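Local coordinates for translocator protein BipD (Burkholderia pseudomallei, PDB 2J9T) that is required for invasion of epithelial cells and survival inside host cells, and probably regulates secretion of the effectors BipB and BipC, at residues G178-L183 against D233-D238; L57-R62 against K160-I165. One frame throughout, in Å; residues are numbered along the deposited sequence.

Contact 1: residues G178-L183 against D233-D238; sequences GKIKAL and DSLPPD. With BO3 (boric acid), chain C.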
loop_
_atom_site.group_PDB
_atom_site.type_symbol
_atom_site.label_atom_id
_atom_site.label_comp_id
_atom_site.label_asym_id
_atom_site.label_seq_id
_atom_site.Cartn_x
_atom_site.Cartn_y
_atom_site.Cartn_z
ATOM N N GLY A 178 19.482 5.777 -18.659
ATOM C CA GLY A 178 19.845 6.961 -17.881
ATOM C C GLY A 178 18.625 7.782 -17.464
ATOM O O GLY A 178 18.488 8.159 -16.299
ATOM N N LYS A 179 17.747 8.064 -18.422
ATOM C CA LYS A 179 16.544 8.840 -18.153
ATOM C C LYS A 179 15.588 8.094 -17.213
ATOM O O LYS A 179 14.937 8.713 -16.363
ATOM C CB LYS A 179 15.843 9.212 -19.462
ATOM C CG LYS A 179 16.733 9.960 -20.454
ATOM C CD LYS A 179 15.927 10.937 -21.300
ATOM C CE LYS A 179 16.313 10.850 -22.777
ATOM N NZ LYS A 179 15.162 11.151 -23.682
ATOM N N ILE A 180 15.522 6.769 -17.357
ATOM C CA ILE A 180 14.682 5.937 -16.492
ATOM C C ILE A 180 15.294 5.885 -15.090
ATOM O O ILE A 180 14.586 5.992 -14.084
ATOM C CB ILE A 180 14.502 4.505 -17.064
ATOM C CG1 ILE A 180 13.819 4.537 -18.432
ATOM C CG2 ILE A 180 13.711 3.629 -16.098
ATOM C CD1 ILE A 180 13.587 3.158 -19.013
ATOM N N LYS A 181 16.612 5.717 -15.036
ATOM C CA LYS A 181 17.345 5.665 -13.772
ATOM C C LYS A 181 17.083 6.923 -12.950
ATOM O O LYS A 181 16.899 6.859 -11.738
ATOM C CB LYS A 181 18.849 5.518 -14.041
ATOM C CG LYS A 181 19.691 5.326 -12.796
ATOM C CD LYS A 181 21.173 5.323 -13.122
ATOM C CE LYS A 181 21.800 3.968 -12.821
ATOM N NZ LYS A 181 22.321 3.889 -11.423
ATOM N N ALA A 182 17.051 8.067 -13.629
ATOM C CA ALA A 182 16.809 9.354 -12.977
ATOM C C ALA A 182 15.421 9.419 -12.356
ATOM O O ALA A 182 15.230 10.034 -11.309
ATOM C CB ALA A 182 16.993 10.485 -13.967
ATOM N N LEU A 183 14.453 8.795 -13.014
ATOM C CA LEU A 183 13.090 8.792 -12.519
ATOM C C LEU A 183 12.921 7.852 -11.329
ATOM O O LEU A 183 12.207 8.172 -10.372
ATOM C CB LEU A 183 12.109 8.434 -13.632
ATOM C CG LEU A 183 10.733 9.103 -13.536
ATOM C CD1 LEU A 183 9.635 8.158 -14.032
ATOM C CD2 LEU A 183 10.441 9.579 -12.100
ATOM N N ASP A 233 19.510 0.008 -10.316
ATOM C CA ASP A 233 20.855 -0.497 -10.589
ATOM C C ASP A 233 20.909 -1.449 -11.787
ATOM O O ASP A 233 21.990 -1.884 -12.191
ATOM C CB ASP A 233 21.424 -1.197 -9.344
ATOM C CG ASP A 233 21.916 -0.217 -8.288
ATOM O OD1 ASP A 233 21.772 1.009 -8.490
ATOM O OD2 ASP A 233 22.449 -0.676 -7.258
ATOM N N SER A 234 19.745 -1.787 -12.337
ATOM C CA SER A 234 19.668 -2.731 -13.459
ATOM C C SER A 234 19.721 -2.042 -14.819
ATOM O O SER A 234 20.032 -2.666 -15.828
ATOM C CB SER A 234 18.392 -3.581 -13.361
ATOM O OG SER A 234 17.233 -2.824 -13.685
ATOM N N LEU A 235 19.383 -0.761 -14.839
ATOM C CA LEU A 235 19.327 0.009 -16.073
ATOM C C LEU A 235 20.682 0.184 -16.761
ATOM O O LEU A 235 21.727 0.216 -16.110
ATOM C CB LEU A 235 18.700 1.380 -15.809
ATOM C CG LEU A 235 17.181 1.448 -15.674
ATOM C CD1 LEU A 235 16.532 0.320 -16.432
ATOM C CD2 LEU A 235 16.772 1.430 -14.216
ATOM N N PRO A 236 20.648 0.318 -18.084
ATOM C CA PRO A 236 21.849 0.558 -18.860
ATOM C C PRO A 236 21.937 2.058 -19.117
ATOM O O PRO A 236 21.025 2.812 -18.758
ATOM C CB PRO A 236 21.567 -0.180 -20.169
ATOM C CG PRO A 236 20.102 -0.180 -20.287
ATOM C CD PRO A 236 19.591 -0.315 -18.893
ATOM N N PRO A 237 23.037 2.499 -19.714
ATOM C CA PRO A 237 23.204 3.917 -20.008
ATOM C C PRO A 237 22.229 4.332 -21.111
ATOM O O PRO A 237 21.658 3.479 -21.800
ATOM C CB PRO A 237 24.655 4.007 -20.507
ATOM C CG PRO A 237 25.007 2.622 -20.936
ATOM C CD PRO A 237 24.250 1.720 -20.020
ATOM N N ASP A 238 22.027 5.638 -21.264
ATOM C CA ASP A 238 21.136 6.155 -22.297
ATOM C C ASP A 238 21.660 5.757 -23.677
ATOM O O ASP A 238 22.865 5.595 -23.864
ATOM C CB ASP A 238 21.048 7.684 -22.202
ATOM C CG ASP A 238 19.912 8.154 -21.307
ATOM O OD1 ASP A 238 19.113 7.304 -20.857
ATOM O OD2 ASP A 238 19.815 9.376 -21.062
HETATM B B BO3 C . 11.043 8.202 -17.158
HETATM O O1 BO3 C . 9.909 7.912 -17.953
HETATM O O2 BO3 C . 11.792 9.382 -17.391
HETATM O O3 BO3 C . 11.407 7.327 -16.107
#

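Contact 2: residues L57-R62 against K160-I165; sequences LRLPDR and KLQDYI. With BO3 (boric acid), chain C.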
loop_
_atom_site.group_PDB
_atom_site.type_symbol
_atom_site.label_atom_id
_atom_site.label_comp_id
_atom_site.label_asym_id
_atom_site.label_seq_id
_atom_site.Cartn_x
_atom_site.Cartn_y
_atom_site.Cartn_z
ATOM N N LEU A 57 0.019 -3.348 -15.191
ATOM C CA LEU A 57 1.128 -2.600 -15.778
ATOM C C LEU A 57 2.054 -3.589 -16.480
ATOM O O LEU A 57 2.321 -4.677 -15.969
ATOM C CB LEU A 57 1.910 -1.863 -14.686
ATOM C CG LEU A 57 1.323 -0.563 -14.146
ATOM C CD1 LEU A 57 2.341 0.552 -14.277
ATOM C CD2 LEU A 57 0.038 -0.216 -14.880
ATOM N N ARG A 58 2.540 -3.213 -17.654
ATOM C CA ARG A 58 3.421 -4.088 -18.410
ATOM C C ARG A 58 4.367 -3.314 -19.319
ATOM O O ARG A 58 3.951 -2.417 -20.046
ATOM C CB ARG A 58 2.610 -5.096 -19.219
ATOM C CG ARG A 58 3.215 -5.421 -20.568
ATOM C CD ARG A 58 2.369 -6.419 -21.323
ATOM N NE ARG A 58 1.062 -5.871 -21.660
ATOM C CZ ARG A 58 0.844 -5.039 -22.668
ATOM N NH1 ARG A 58 1.847 -4.663 -23.444
ATOM N NH2 ARG A 58 -0.376 -4.585 -22.901
ATOM N N LEU A 59 5.642 -3.679 -19.273
ATOM C CA LEU A 59 6.666 -3.025 -20.072
ATOM C C LEU A 59 6.542 -3.416 -21.539
ATOM O O LEU A 59 6.012 -4.482 -21.862
ATOM C CB LEU A 59 8.061 -3.401 -19.550
ATOM C CG LEU A 59 8.463 -2.855 -18.178
ATOM C CD1 LEU A 59 9.800 -3.431 -17.740
ATOM C CD2 LEU A 59 8.502 -1.335 -18.180
ATOM N N PRO A 60 7.046 -2.560 -22.423
ATOM C CA PRO A 60 7.034 -2.851 -23.856
ATOM C C PRO A 60 7.794 -4.154 -24.124
ATOM O O PRO A 60 8.729 -4.499 -23.398
ATOM C CB PRO A 60 7.793 -1.662 -24.458
ATOM C CG PRO A 60 7.547 -0.548 -23.511
ATOM C CD PRO A 60 7.476 -1.177 -22.142
ATOM N N ASP A 61 7.384 -4.876 -25.161
ATOM C CA ASP A 61 8.004 -6.157 -25.499
ATOM C C ASP A 61 7.863 -6.444 -26.991
ATOM O O ASP A 61 7.229 -5.680 -27.720
ATOM C CB ASP A 61 7.347 -7.282 -24.692
ATOM C CG ASP A 61 8.307 -8.406 -24.365
ATOM O OD1 ASP A 61 9.534 -8.218 -24.512
ATOM O OD2 ASP A 61 7.829 -9.482 -23.947
ATOM N N ARG A 62 8.448 -7.550 -27.445
ATOM C CA ARG A 62 8.359 -7.941 -28.854
ATOM C C ARG A 62 7.792 -9.345 -29.020
ATOM O O ARG A 62 8.312 -10.312 -28.456
ATOM C CB ARG A 62 9.722 -7.842 -29.541
ATOM C CG ARG A 62 10.108 -6.430 -29.925
ATOM C CD ARG A 62 10.492 -6.329 -31.392
ATOM N NE ARG A 62 11.075 -5.027 -31.695
ATOM C CZ ARG A 62 11.707 -4.739 -32.823
ATOM N NH1 ARG A 62 12.214 -3.530 -33.012
ATOM N NH2 ARG A 62 11.830 -5.661 -33.763
ATOM N N LYS A 160 5.535 6.044 -17.161
ATOM C CA LYS A 160 6.346 7.080 -17.791
ATOM C C LYS A 160 7.576 6.484 -18.466
ATOM O O LYS A 160 7.932 6.862 -19.585
ATOM C CB LYS A 160 6.773 8.125 -16.762
ATOM C CG LYS A 160 5.797 9.273 -16.605
ATOM C CD LYS A 160 5.695 9.711 -15.150
ATOM C CE LYS A 160 5.338 11.184 -15.028
ATOM N NZ LYS A 160 6.308 11.908 -14.158
ATOM N N LEU A 161 8.230 5.560 -17.772
ATOM C CA LEU A 161 9.445 4.942 -18.278
ATOM C C LEU A 161 9.273 4.336 -19.673
ATOM O O LEU A 161 10.247 4.166 -20.412
ATOM C CB LEU A 161 9.998 3.922 -17.264
ATOM C CG LEU A 161 9.931 2.402 -17.481
ATOM C CD1 LEU A 161 10.214 1.697 -16.157
ATOM C CD2 LEU A 161 8.597 1.944 -18.044
ATOM N N GLN A 162 8.028 4.050 -20.040
ATOM C CA GLN A 162 7.732 3.433 -21.332
ATOM C C GLN A 162 7.992 4.347 -22.526
ATOM O O GLN A 162 8.068 3.886 -23.672
ATOM C CB GLN A 162 6.309 2.886 -21.353
ATOM C CG GLN A 162 6.094 1.764 -20.357
ATOM C CD GLN A 162 4.709 1.192 -20.421
ATOM O OE1 GLN A 162 4.108 1.118 -21.491
ATOM N NE2 GLN A 162 4.196 0.750 -19.278
ATOM N N ASP A 163 8.163 5.637 -22.252
ATOM C CA ASP A 163 8.468 6.599 -23.303
ATOM C C ASP A 163 9.942 6.490 -23.708
ATOM O O ASP A 163 10.354 7.024 -24.736
ATOM C CB ASP A 163 8.166 8.026 -22.835
ATOM C CG ASP A 163 6.698 8.236 -22.500
ATOM O OD1 ASP A 163 6.353 9.331 -22.001
ATOM O OD2 ASP A 163 5.894 7.304 -22.726
ATOM N N TYR A 164 10.730 5.802 -22.888
ATOM C CA TYR A 164 12.156 5.654 -23.144
ATOM C C TYR A 164 12.529 4.244 -23.585
ATOM O O TYR A 164 13.704 3.881 -23.598
ATOM C CB TYR A 164 12.968 6.071 -21.917
ATOM C CG TYR A 164 12.639 7.459 -21.416
ATOM C CD1 TYR A 164 11.528 7.684 -20.617
ATOM C CD2 TYR A 164 13.426 8.548 -21.757
ATOM C CE1 TYR A 164 11.212 8.957 -20.163
ATOM C CE2 TYR A 164 13.118 9.825 -21.309
ATOM C CZ TYR A 164 12.012 10.019 -20.503
ATOM O OH TYR A 164 11.704 11.278 -20.039
ATOM N N ILE A 165 11.521 3.458 -23.955
ATOM C CA ILE A 165 11.734 2.105 -24.469
ATOM C C ILE A 165 11.006 1.998 -25.801
ATOM O O ILE A 165 9.779 2.080 -25.849
ATOM C CB ILE A 165 11.240 1.007 -23.485
ATOM C CG1 ILE A 165 12.124 0.955 -22.242
ATOM C CG2 ILE A 165 11.218 -0.356 -24.175
ATOM C CD1 ILE A 165 11.421 0.392 -21.042
HETATM B B BO3 C . 11.043 8.202 -17.158
HETATM O O1 BO3 C . 9.909 7.912 -17.953
HETATM O O2 BO3 C . 11.792 9.382 -17.391
HETATM O O3 BO3 C . 11.407 7.327 -16.107
#

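Contact 1: residues G178-L183 against D233-D238
Asp233 and Lys181 face each other near the surface, with OD1 of the aspartate 4.1 Å from NZ of the lysine. That is too far for a salt bridge, so the two opposite charges attract only loosely. The lysine gets there by setting CG opposite its own backbone N (chi1 -175°) and then bending twice near the end of the chain. Ser234 OG, hydrogen-bonded to Met231 O, holds the loop to helix 226-232.

Leu235 supplies the apolar part. Its CG packs 4.1 Å from Ile180 CG2, the two side chains running at about a right angle, while Leu235 CD2 lies 4.3 Å from Lys181 CA, against the helix backbone itself. Trp250 of the long helix 244-292 touches the same leucine, which therefore sits between two helices.

At Pro236 the chain passes close to the helix start. Pro236 O is 3.3 Å from Gly178 N, but the angle is too poor for a hydrogen bond. The carbonyl of Pro237 is hydrogen-bonded to Thr240 OG1, at the start of strand 240-243.

Asp238 makes the polar anchor. Lys179 N donates to Asp238 OD1 over 2.9 Å at 152°, reaching the syn side of the carboxylate 22° out of its plane; the same OD1 is 2.7 Å from Gly178 N. OD2 lies beside the aliphatic start of the Lys179 side chain, whose NZ runs on toward Asp176 in a long, weak ion pair.

With its carboxylate brought from a distant loop, Asp238 would probably be favoured in its charged form by the N-terminal end of helix 177-189, while the nearby Asp176 would work against it.

Contact 2: residues L57-R62 against K160-I165
The amide of Gln162 faces the extended chain from Arg58 to Pro60: Arg58 O and Pro60 CD both lie on one side of its plane. Arg58 O is 3.3 Å from Gln162 NE2, but sits well above the amide rather than in line with an N-H, so the angle is too poor for a hydrogen bond. NE2 is hydrogen-bonded instead to Met158 O and Arg71 O, which fix the rotation of the group. The other flat group, the Tyr164 ring, has Leu161 O at its edge and in its plane; the boric acid is modelled too close to that ring for its contacts to carry weight.

Pro60 is the wedge. Its CD rests 3.7 Å from Gln162 CG, and its CB is 3.7 Å from Ile165 CG2, the branch set opposite the isoleucine's backbone N. Leu59 adds CD2 against CD2 of Leu161, crossing it at about a right angle.

This buried, largely apolar contact joins the loop after helix 41-56 to the short 3-10 segment 161-163 that follows helix 121-160. Helix 244-292 covers Leu59 with Asn251 and Phe254, and Met173 of strand 172-175 touches both Pro60 and Ile165.

In the fold
From the N terminus, the chain leaves helix 41-56 through 57-62, makes a short hairpin, and runs through helices 76-101 and 121-160 before contact 2 closes this long loop at 160-165. Only then does contact 1 open, at the start of helix 177-189; it closes at 233-238 after the excursion that carries strands 193-195, 213-215 and 220-223. The two closures are in series, neither nested nor crossed. They meet where Lys179 and Ile180 pack on Tyr164, with centres about 13 Å apart. Contact 2 ties the chain after helix 41-56 to the end of helix 121-160, contact 1 helix 177-189 to the loop leading through strand 240-243 into helix 244-292, both near one end of these long helices.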